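Local coordinates for nitrogenase molybdenum-iron protein alpha chain (Clostridium pasteurianum, PDB 4WES) that forms, with the beta chain, the molybdenum-iron component of nitrogenase, which carries the iron-molybdenum cofactor and reduces dinitrogen to ammonium, at residues Met272-Pro280 / Val398-Ile409. Residues are numbered along the deposited sequence; the frame is centred on the assembly and turned at random.
Sequences MMETKYGIP and VTPDEQKYRVVI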
loop_
_atom_site.group_PDB
_atom_site.type_symbol
_atom_site.label_atom_id
_atom_site.label_comp_id
_atom_site.label_asym_id
_atom_site.label_seq_id
_atom_site.Cartn_x
_atom_site.Cartn_y
_atom_site.Cartn_z
ATOM N N MET A 272 -16.782 -28.201 41.713
ATOM C CA MET A 272 -15.790 -28.414 42.768
ATOM C C MET A 272 -15.722 -27.253 43.741
ATOM O O MET A 272 -15.493 -27.461 44.931
ATOM C CB MET A 272 -14.413 -28.749 42.193
ATOM C CG MET A 272 -14.401 -30.103 41.518
ATOM S SD MET A 272 -12.793 -30.677 40.945
ATOM C CE MET A 272 -12.591 -29.692 39.467
ATOM N N MET A 273 -15.902 -26.023 43.262
ATOM C CA MET A 273 -15.924 -24.875 44.161
ATOM C C MET A 273 -17.137 -24.926 45.085
ATOM O O MET A 273 -17.063 -24.518 46.247
ATOM C CB MET A 273 -15.852 -23.564 43.397
ATOM C CG MET A 273 -14.508 -23.320 42.765
ATOM S SD MET A 273 -14.353 -21.708 41.972
ATOM C CE MET A 273 -14.177 -20.656 43.406
ATOM N N GLU A 274 -18.281 -25.375 44.567
ATOM C CA GLU A 274 -19.439 -25.551 45.414
ATOM C C GLU A 274 -19.163 -26.611 46.490
ATOM O O GLU A 274 -19.463 -26.403 47.666
ATOM C CB GLU A 274 -20.695 -25.914 44.618
ATOM C CG GLU A 274 -21.945 -25.977 45.486
ATOM C CD GLU A 274 -23.244 -26.113 44.744
ATOM O OE1 GLU A 274 -23.253 -26.069 43.505
ATOM O OE2 GLU A 274 -24.250 -26.321 45.428
ATOM N N THR A 275 -18.582 -27.758 46.105
ATOM C CA THR A 275 -18.328 -28.814 47.067
ATOM C C THR A 275 -17.304 -28.383 48.129
ATOM O O THR A 275 -17.479 -28.639 49.333
ATOM C CB THR A 275 -17.816 -30.048 46.335
ATOM O OG1 THR A 275 -18.823 -30.461 45.406
ATOM C CG2 THR A 275 -17.448 -31.139 47.292
ATOM N N LYS A 276 -16.203 -27.778 47.681
ATOM C CA LYS A 276 -15.075 -27.511 48.566
ATOM C C LYS A 276 -15.281 -26.260 49.422
ATOM O O LYS A 276 -14.914 -26.255 50.596
ATOM C CB LYS A 276 -13.783 -27.397 47.765
ATOM C CG LYS A 276 -12.543 -27.179 48.622
ATOM C CD LYS A 276 -11.256 -27.333 47.810
ATOM C CE LYS A 276 -10.029 -27.046 48.655
ATOM N NZ LYS A 276 -8.766 -27.344 47.942
ATOM N N TYR A 277 -15.846 -25.212 48.830
ATOM C CA TYR A 277 -15.968 -23.902 49.488
ATOM C C TYR A 277 -17.406 -23.521 49.895
ATOM O O TYR A 277 -17.582 -22.601 50.687
ATOM C CB TYR A 277 -15.365 -22.801 48.597
ATOM C CG TYR A 277 -13.915 -22.994 48.325
ATOM C CD1 TYR A 277 -12.961 -22.870 49.346
ATOM C CD2 TYR A 277 -13.451 -23.333 47.057
ATOM C CE1 TYR A 277 -11.612 -23.080 49.115
ATOM C CE2 TYR A 277 -12.123 -23.525 46.834
ATOM C CZ TYR A 277 -11.194 -23.398 47.843
ATOM O OH TYR A 277 -9.867 -23.605 47.580
ATOM N N GLY A 278 -18.398 -24.180 49.303
ATOM C CA GLY A 278 -19.795 -23.814 49.545
ATOM C C GLY A 278 -20.283 -22.721 48.620
ATOM O O GLY A 278 -21.391 -22.243 48.782
ATOM N N ILE A 279 -19.472 -22.323 47.626
ATOM C CA ILE A 279 -19.858 -21.241 46.734
ATOM C C ILE A 279 -20.835 -21.752 45.687
ATOM O O ILE A 279 -20.486 -22.646 44.903
ATOM C CB ILE A 279 -18.624 -20.616 46.083
ATOM C CG1 ILE A 279 -17.638 -20.060 47.124
ATOM C CG2 ILE A 279 -19.029 -19.542 45.079
ATOM C CD1 ILE A 279 -16.247 -19.820 46.586
ATOM N N PRO A 280 -22.060 -21.195 45.652
ATOM C CA PRO A 280 -23.046 -21.622 44.653
ATOM C C PRO A 280 -22.710 -21.068 43.294
ATOM O O PRO A 280 -21.953 -20.106 43.155
ATOM C CB PRO A 280 -24.349 -21.031 45.186
ATOM C CG PRO A 280 -23.926 -19.832 45.958
ATOM C CD PRO A 280 -22.583 -20.141 46.537
ATOM N N VAL A 398 -13.131 -33.524 45.323
ATOM C CA VAL A 398 -12.814 -32.617 46.417
ATOM C C VAL A 398 -13.817 -32.854 47.540
ATOM O O VAL A 398 -14.845 -33.475 47.336
ATOM C CB VAL A 398 -12.807 -31.135 45.973
ATOM C CG1 VAL A 398 -11.725 -30.870 44.932
ATOM C CG2 VAL A 398 -14.174 -30.718 45.450
ATOM N N THR A 399 -13.546 -32.263 48.690
ATOM C CA THR A 399 -14.408 -32.405 49.863
ATOM C C THR A 399 -14.482 -31.057 50.549
ATOM O O THR A 399 -13.691 -30.164 50.243
ATOM C CB THR A 399 -13.828 -33.444 50.828
ATOM O OG1 THR A 399 -12.529 -33.044 51.298
ATOM C CG2 THR A 399 -13.755 -34.836 50.191
ATOM N N PRO A 400 -15.469 -30.870 51.439
ATOM C CA PRO A 400 -15.583 -29.567 52.076
ATOM C C PRO A 400 -14.351 -29.228 52.843
ATOM O O PRO A 400 -13.923 -30.004 53.699
ATOM C CB PRO A 400 -16.756 -29.732 53.049
ATOM C CG PRO A 400 -17.538 -30.859 52.522
ATOM C CD PRO A 400 -16.578 -31.765 51.811
ATOM N N ASP A 401 -13.826 -28.044 52.601
ATOM C CA ASP A 401 -12.660 -27.566 53.295
ATOM C C ASP A 401 -13.036 -27.280 54.772
ATOM O O ASP A 401 -13.940 -26.502 55.035
ATOM C CB ASP A 401 -12.111 -26.340 52.549
ATOM C CG ASP A 401 -10.754 -25.872 53.080
ATOM O OD1 ASP A 401 -9.778 -25.907 52.297
ATOM O OD2 ASP A 401 -10.688 -25.443 54.261
ATOM N N GLU A 402 -12.373 -27.968 55.700
ATOM C CA GLU A 402 -12.751 -27.904 57.131
ATOM C C GLU A 402 -12.560 -26.500 57.730
ATOM O O GLU A 402 -13.117 -26.192 58.787
ATOM C CB GLU A 402 -11.956 -28.966 57.902
ATOM C CG GLU A 402 -12.417 -30.393 57.632
ATOM C CD GLU A 402 -11.599 -31.445 58.371
ATOM O OE1 GLU A 402 -12.160 -32.535 58.676
ATOM O OE2 GLU A 402 -10.399 -31.178 58.632
ATOM N N GLN A 403 -11.783 -25.665 57.038
ATOM C CA GLN A 403 -11.507 -24.280 57.439
ATOM C C GLN A 403 -12.274 -23.203 56.618
ATOM O O GLN A 403 -12.777 -22.211 57.177
ATOM C CB GLN A 403 -10.005 -24.025 57.326
ATOM C CG GLN A 403 -9.597 -22.558 57.266
ATOM C CD GLN A 403 -8.223 -22.356 56.638
ATOM O OE1 GLN A 403 -7.367 -23.264 56.655
ATOM N NE2 GLN A 403 -8.004 -21.157 56.085
ATOM N N LYS A 404 -12.363 -23.401 55.309
ATOM C CA LYS A 404 -12.867 -22.359 54.386
ATOM C C LYS A 404 -14.298 -22.575 53.906
ATOM O O LYS A 404 -14.892 -21.652 53.320
ATOM C CB LYS A 404 -11.971 -22.268 53.137
ATOM C CG LYS A 404 -10.533 -21.879 53.438
ATOM C CD LYS A 404 -9.627 -21.847 52.204
ATOM C CE LYS A 404 -8.155 -21.641 52.588
ATOM N NZ LYS A 404 -7.307 -21.606 51.349
ATOM N N TYR A 405 -14.852 -23.774 54.110
ATOM C CA TYR A 405 -16.234 -24.039 53.702
ATOM C C TYR A 405 -17.180 -23.106 54.413
ATOM O O TYR A 405 -17.061 -22.905 55.615
ATOM C CB TYR A 405 -16.637 -25.507 53.948
ATOM C CG TYR A 405 -17.992 -25.841 53.384
ATOM C CD1 TYR A 405 -19.173 -25.588 54.101
ATOM C CD2 TYR A 405 -18.112 -26.327 52.098
ATOM C CE1 TYR A 405 -20.414 -25.861 53.547
ATOM C CE2 TYR A 405 -19.354 -26.613 51.539
ATOM C CZ TYR A 405 -20.502 -26.376 52.251
ATOM O OH TYR A 405 -21.740 -26.623 51.690
ATOM N N ARG A 406 -18.119 -22.515 53.686
ATOM C CA ARG A 406 -19.144 -21.751 54.341
ATOM C C ARG A 406 -20.474 -21.858 53.634
ATOM O O ARG A 406 -20.550 -22.221 52.445
ATOM C CB ARG A 406 -18.741 -20.316 54.537
ATOM C CG ARG A 406 -18.733 -19.541 53.273
ATOM C CD ARG A 406 -17.344 -18.980 53.199
ATOM N NE ARG A 406 -16.934 -18.297 51.992
ATOM C CZ ARG A 406 -16.129 -18.792 51.040
ATOM N NH1 ARG A 406 -15.768 -17.968 50.085
ATOM N NH2 ARG A 406 -15.658 -20.051 51.037
ATOM N N VAL A 407 -21.525 -21.628 54.407
ATOM C CA VAL A 407 -22.861 -21.608 53.878
ATOM C C VAL A 407 -23.072 -20.213 53.318
ATOM O O VAL A 407 -22.999 -19.223 54.041
ATOM C CB VAL A 407 -23.904 -21.904 54.987
ATOM C CG1 VAL A 407 -25.317 -21.757 54.413
ATOM C CG2 VAL A 407 -23.649 -23.297 55.548
ATOM N N VAL A 408 -23.272 -20.128 52.017
ATOM C CA VAL A 408 -23.475 -18.838 51.375
ATOM C C VAL A 408 -24.959 -18.565 51.218
ATOM O O VAL A 408 -25.467 -17.590 51.749
ATOM C CB VAL A 408 -22.765 -18.791 50.021
ATOM C CG1 VAL A 408 -22.999 -17.440 49.349
ATOM C CG2 VAL A 408 -21.275 -19.051 50.227
ATOM N N ILE A 409 -25.668 -19.434 50.498
ATOM C CA ILE A 409 -27.110 -19.365 50.419
ATOM C C ILE A 409 -27.659 -20.586 51.152
ATOM O O ILE A 409 -27.399 -21.729 50.765
ATOM C CB ILE A 409 -27.627 -19.330 48.964
ATOM C CG1 ILE A 409 -26.942 -18.220 48.138
ATOM C CG2 ILE A 409 -29.144 -19.191 48.962
ATOM C CD1 ILE A 409 -27.353 -18.192 46.666
HETATM O O HOH W 1 -21.660 -27.321 49.120
HETATM O O HOH W 2 -8.103 -23.714 49.595
HETATM O O HOH W 3 -23.495 -22.466 50.406
#
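Tyr405 packs its ring against the C-terminal turn of helix 263-277, near Gly278, where the loop 398-409 wraps round the helix end. Its CG stands anti to the backbone N (chi1 -173°), which carries the ring back to the helix. From the root outward, Tyr405 CB lies 3.8 Å from Lys276 O, which sits at the ring edge in its plane near CD2. Tyr405 CE2 comes 3.4 Å from Gly278 N, and CE2 and CZ both lie beside Gly278 CA. At the tip, OH shares a water that donates to Glu274 O. Tyr277 O lies over one ring face. Gly278, with positive phi, leaves room for both the ring and Arg406 O.

Val398 CG2 wedges between Met272 CB and Thr275 CG2, 3.8 Å from each. The Tyr277 ring takes Lys404 CB at its edge and Lys276 CG over one face.

Two carbonyls of the last turn are taken up by the loop. Asp401 N bonds to a lone pair of Lys276 O in a nearly straight line (2.9 Å, 175°), whereas Arg406 N meets Tyr277 O at 3.0 Å from above the carbonyl plane. Asp401 OD2 accepts from Gln403 N, closing an Asx turn, and from Lys404 N, completing an Asx motif. Farther along, Val408 CB packs on Pro280 CD. Away from the cluster sites, the loop's backbone amides thus supply donors to helix-end carbonyls that have no further helical turn to bond to.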